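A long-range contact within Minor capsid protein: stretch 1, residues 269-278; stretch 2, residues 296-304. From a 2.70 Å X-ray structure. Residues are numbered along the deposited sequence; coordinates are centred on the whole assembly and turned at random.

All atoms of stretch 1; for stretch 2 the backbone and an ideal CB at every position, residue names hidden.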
# COMPACT_ATOMS: atom_id res chain seq x y z
N ASN C 269 6.66 -34.57 25.17
CA ASN C 269 6.91 -34.69 26.62
C ASN C 269 7.78 -33.58 27.25
O ASN C 269 8.02 -33.61 28.46
CB ASN C 269 7.52 -36.07 26.93
CG ASN C 269 8.97 -36.20 26.48
OD1 ASN C 269 9.34 -35.74 25.40
ND2 ASN C 269 9.80 -36.84 27.31
N PHE C 270 8.23 -32.61 26.45
CA PHE C 270 9.17 -31.59 26.93
C PHE C 270 8.55 -30.57 27.88
O PHE C 270 7.33 -30.35 27.90
CB PHE C 270 9.91 -30.88 25.78
CG PHE C 270 9.03 -30.02 24.91
CD1 PHE C 270 8.44 -30.55 23.77
CD2 PHE C 270 8.81 -28.68 25.21
CE1 PHE C 270 7.63 -29.77 22.96
CE2 PHE C 270 8.00 -27.89 24.41
CZ PHE C 270 7.41 -28.44 23.28
N ASN C 271 9.43 -29.96 28.66
CA ASN C 271 9.09 -29.06 29.76
C ASN C 271 9.68 -27.65 29.63
O ASN C 271 9.09 -26.67 30.08
CB ASN C 271 9.60 -29.73 31.04
CG ASN C 271 9.04 -29.12 32.30
OD1 ASN C 271 8.03 -28.42 32.28
ND2 ASN C 271 9.69 -29.43 33.41
N ARG C 272 10.87 -27.57 29.03
CA ARG C 272 11.58 -26.33 28.83
C ARG C 272 12.37 -26.36 27.53
O ARG C 272 12.69 -27.43 27.00
CB ARG C 272 12.52 -26.07 30.01
CG ARG C 272 13.62 -27.11 30.19
CD ARG C 272 14.29 -27.00 31.55
NE ARG C 272 15.24 -25.89 31.64
CZ ARG C 272 16.00 -25.61 32.71
NH1 ARG C 272 15.93 -26.36 33.81
NH2 ARG C 272 16.83 -24.58 32.67
N PHE C 273 12.68 -25.17 27.02
CA PHE C 273 13.54 -25.02 25.84
C PHE C 273 14.10 -23.61 25.75
O PHE C 273 13.64 -22.70 26.43
CB PHE C 273 12.79 -25.39 24.55
CG PHE C 273 11.54 -24.58 24.30
CD1 PHE C 273 10.33 -24.96 24.86
CD2 PHE C 273 11.58 -23.45 23.49
CE1 PHE C 273 9.18 -24.23 24.63
CE2 PHE C 273 10.43 -22.71 23.25
CZ PHE C 273 9.22 -23.10 23.83
N ASN C 274 15.10 -23.46 24.89
CA ASN C 274 15.78 -22.19 24.66
C ASN C 274 15.35 -21.61 23.31
O ASN C 274 15.14 -22.34 22.35
CB ASN C 274 17.29 -22.41 24.66
CG ASN C 274 18.07 -21.11 24.61
OD1 ASN C 274 18.56 -20.71 23.56
ND2 ASN C 274 18.16 -20.44 25.76
N LEU C 275 15.22 -20.28 23.27
CA LEU C 275 15.06 -19.54 22.02
C LEU C 275 16.12 -18.45 21.99
O LEU C 275 16.36 -17.80 23.01
CB LEU C 275 13.68 -18.89 21.92
CG LEU C 275 12.46 -19.81 21.91
CD1 LEU C 275 11.18 -19.01 22.05
CD2 LEU C 275 12.43 -20.63 20.64
N SER C 276 16.74 -18.26 20.83
CA SER C 276 17.66 -17.14 20.63
C SER C 276 17.53 -16.56 19.23
O SER C 276 17.18 -17.26 18.29
CB SER C 276 19.12 -17.56 20.90
OG SER C 276 19.39 -18.82 20.35
N PHE C 277 17.83 -15.26 19.12
CA PHE C 277 17.77 -14.51 17.86
C PHE C 277 19.16 -14.38 17.23
O PHE C 277 20.13 -14.01 17.89
CB PHE C 277 17.16 -13.12 18.10
CG PHE C 277 15.66 -13.15 18.31
CD1 PHE C 277 15.11 -13.56 19.52
CD2 PHE C 277 14.80 -12.76 17.28
CE1 PHE C 277 13.74 -13.58 19.71
CE2 PHE C 277 13.43 -12.78 17.47
CZ PHE C 277 12.89 -13.19 18.67
N THR C 278 19.23 -14.67 15.94
CA THR C 278 20.49 -14.72 15.20
C THR C 278 20.33 -13.99 13.88
O THR C 278 19.30 -14.13 13.21
CB THR C 278 20.87 -16.18 14.89
OG1 THR C 278 20.72 -16.99 16.06
CG2 THR C 278 22.30 -16.26 14.42
N UNK C 296 13.57 -3.90 24.52
CA UNK C 296 12.47 -4.77 24.89
C UNK C 296 12.21 -5.71 23.72
O UNK C 296 12.23 -5.29 22.57
CB UNK C 296 11.22 -3.97 25.25
N UNK C 297 12.00 -6.98 24.04
CA UNK C 297 11.77 -8.00 23.04
C UNK C 297 10.52 -8.79 23.40
O UNK C 297 10.38 -9.24 24.53
CB UNK C 297 12.98 -8.92 22.92
N UNK C 298 9.59 -8.89 22.44
CA UNK C 298 8.34 -9.62 22.62
C UNK C 298 8.28 -10.75 21.60
O UNK C 298 8.93 -10.69 20.56
CB UNK C 298 7.13 -8.69 22.48
N UNK C 299 7.48 -11.76 21.92
CA UNK C 299 7.52 -13.03 21.21
C UNK C 299 6.26 -13.83 21.49
O UNK C 299 5.85 -13.97 22.64
CB UNK C 299 8.76 -13.83 21.61
N UNK C 300 5.63 -14.35 20.44
CA UNK C 300 4.39 -15.11 20.57
C UNK C 300 4.47 -16.36 19.69
O UNK C 300 4.69 -16.25 18.48
CB UNK C 300 3.18 -14.25 20.19
N UNK C 301 4.31 -17.52 20.31
CA UNK C 301 4.37 -18.81 19.63
C UNK C 301 3.00 -19.46 19.62
O UNK C 301 2.17 -19.21 20.50
CB UNK C 301 5.39 -19.73 20.30
N UNK C 302 2.75 -20.29 18.61
CA UNK C 302 1.52 -21.07 18.53
C UNK C 302 1.84 -22.54 18.33
O UNK C 302 2.51 -22.91 17.36
CB UNK C 302 0.63 -20.56 17.40
N UNK C 303 1.36 -23.38 19.25
CA UNK C 303 1.36 -24.82 19.07
C UNK C 303 -0.04 -25.22 18.62
O UNK C 303 -1.01 -25.12 19.39
CB UNK C 303 1.77 -25.55 20.35
N UNK C 304 -0.15 -25.62 17.35
CA UNK C 304 -1.41 -25.95 16.70
C UNK C 304 -1.49 -27.46 16.46
O UNK C 304 -0.64 -28.03 15.76
CB UNK C 304 -1.55 -25.18 15.38

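Stretch 1 offers a wholly apolar face to its neighbour: F270, F273, L275 and F277 point toward stretch 2. The axes of strands 272-278 and 296-304 come within 10.8 Å of each other, too far for backbone pairing, and their directions differ by 122°. No hydrogen bond links the two stretches; what joins them is apolar packing of side chains across the gap. Extended backbone angles throughout stretch 2 make alternate positions face the gap.

Position 296 lies beyond reach of stretch 1, which therefore sets no requirement; the extended backbone is compatible with a beta-branched residue. It is V296, with no contact here.

At position 297 the CA-to-CB bond points toward stretch 1, where the ring of F277 is the neighbour. No atom of stretch 1 comes within 5.5 Å of the ideal CB, so alanine would leave a gap; valine, isoleucine, leucine or methionine could extend into it. The residue is I297, with chi1 in m and chi2 in t. Its CG2 approaches CE1 of F277 at 4.3 Å, obliquely to the ring.

Position 298 points away, and stretch 1 imposes little; a polar residue would do well. Q298 stands here, its amide hydrogen-bonded elsewhere in the structure.

Position 299 is the most closely approached: its ideal CB is already 5.1 Å from CZ of F277, and the side chain of L275 offers a second apolar neighbour. A branched aliphatic residue of moderate length is suitable, leucine or isoleucine among them, whereas a charge would find no partner in stretch 1. The residue is L299. Its CD1 lies 3.6 Å from F277 CE1, at the edge of the ring and near its plane, and also 4.0 Å from L275 CD1; L299 CD2 packs against L275 CD1 at 3.7 Å. Its chi1 is t, but chi2, at 144°, lies between wells.

Position 300 is out of reach, and many residues would be acceptable to stretch 1. It is K300, whose NZ is hydrogen-bonded elsewhere.

Position 301 faces stretch 1 again, between the levels of L275 and F273. With nothing within 5.5 Å of the ideal CB, a long apolar chain such as leucine or methionine is favoured. L301, with chi1 m and chi2 t, uses one methyl to bridge both neighbours: CD1 is 3.9 Å from CD1 of L275 and 4.1 Å from CZ of F273, at the edge of that ring.

Position 302 is again beyond reach, so stretch 1 does not discriminate between polar and apolar residues; L302 makes no contact with it.

Position 303 faces F270 and F273. The ring of F270 takes up much of the 13.0 Å between the CA atoms of 303 and F270; a long apolar or aromatic side chain suits the remaining gap, and a ring can meet both phenylalanines. F303, with chi1 m, reaches both rings: its CE1 lies 4.3 Å from CZ of F270, and its CZ 4.4 Å from CZ of F273.

Position 304 is out of reach, leaving polar residues acceptable. E304 finds its hydrogen bonds elsewhere.

Stretch 2 (296-304) VIQLKLLFE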
# COMPACT_ATOMS: atom_id res chain seq x y z
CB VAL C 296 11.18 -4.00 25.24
CG1 VAL C 296 10.05 -4.97 25.62
CG2 VAL C 296 11.46 -3.04 26.39
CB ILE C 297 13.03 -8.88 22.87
CG1 ILE C 297 14.06 -8.06 22.07
CG2 ILE C 297 12.73 -10.18 22.14
CD1 ILE C 297 15.44 -8.63 22.02
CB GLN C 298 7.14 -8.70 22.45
CG GLN C 298 6.92 -7.74 23.61
CD GLN C 298 6.01 -6.57 23.26
OE1 GLN C 298 5.41 -6.53 22.18
NE2 GLN C 298 5.89 -5.62 24.18
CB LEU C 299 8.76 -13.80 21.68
CG LEU C 299 9.18 -15.09 20.97
CD1 LEU C 299 10.70 -15.18 20.92
CD2 LEU C 299 8.61 -16.32 21.66
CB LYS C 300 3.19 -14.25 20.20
CG LYS C 300 1.85 -14.78 20.71
CD LYS C 300 0.78 -13.69 20.71
CE LYS C 300 -0.39 -14.01 21.63
NZ LYS C 300 -1.60 -14.44 20.87
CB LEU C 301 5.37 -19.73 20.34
CG LEU C 301 6.79 -19.20 20.56
CD1 LEU C 301 7.55 -20.16 21.44
CD2 LEU C 301 7.52 -19.02 19.24
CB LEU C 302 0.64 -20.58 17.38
CG LEU C 302 -0.59 -21.43 17.04
CD1 LEU C 302 -1.54 -21.53 18.23
CD2 LEU C 302 -1.31 -20.87 15.82
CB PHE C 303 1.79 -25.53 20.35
CG PHE C 303 3.19 -25.19 20.78
CD1 PHE C 303 4.28 -25.88 20.25
CD2 PHE C 303 3.44 -24.17 21.70
CE1 PHE C 303 5.58 -25.57 20.64
CE2 PHE C 303 4.73 -23.85 22.08
CZ PHE C 303 5.80 -24.55 21.55
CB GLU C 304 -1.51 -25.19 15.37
CG GLU C 304 -2.83 -25.34 14.63
CD GLU C 304 -2.82 -24.65 13.27
OE1 GLU C 304 -2.31 -23.51 13.17
OE2 GLU C 304 -3.32 -25.26 12.29
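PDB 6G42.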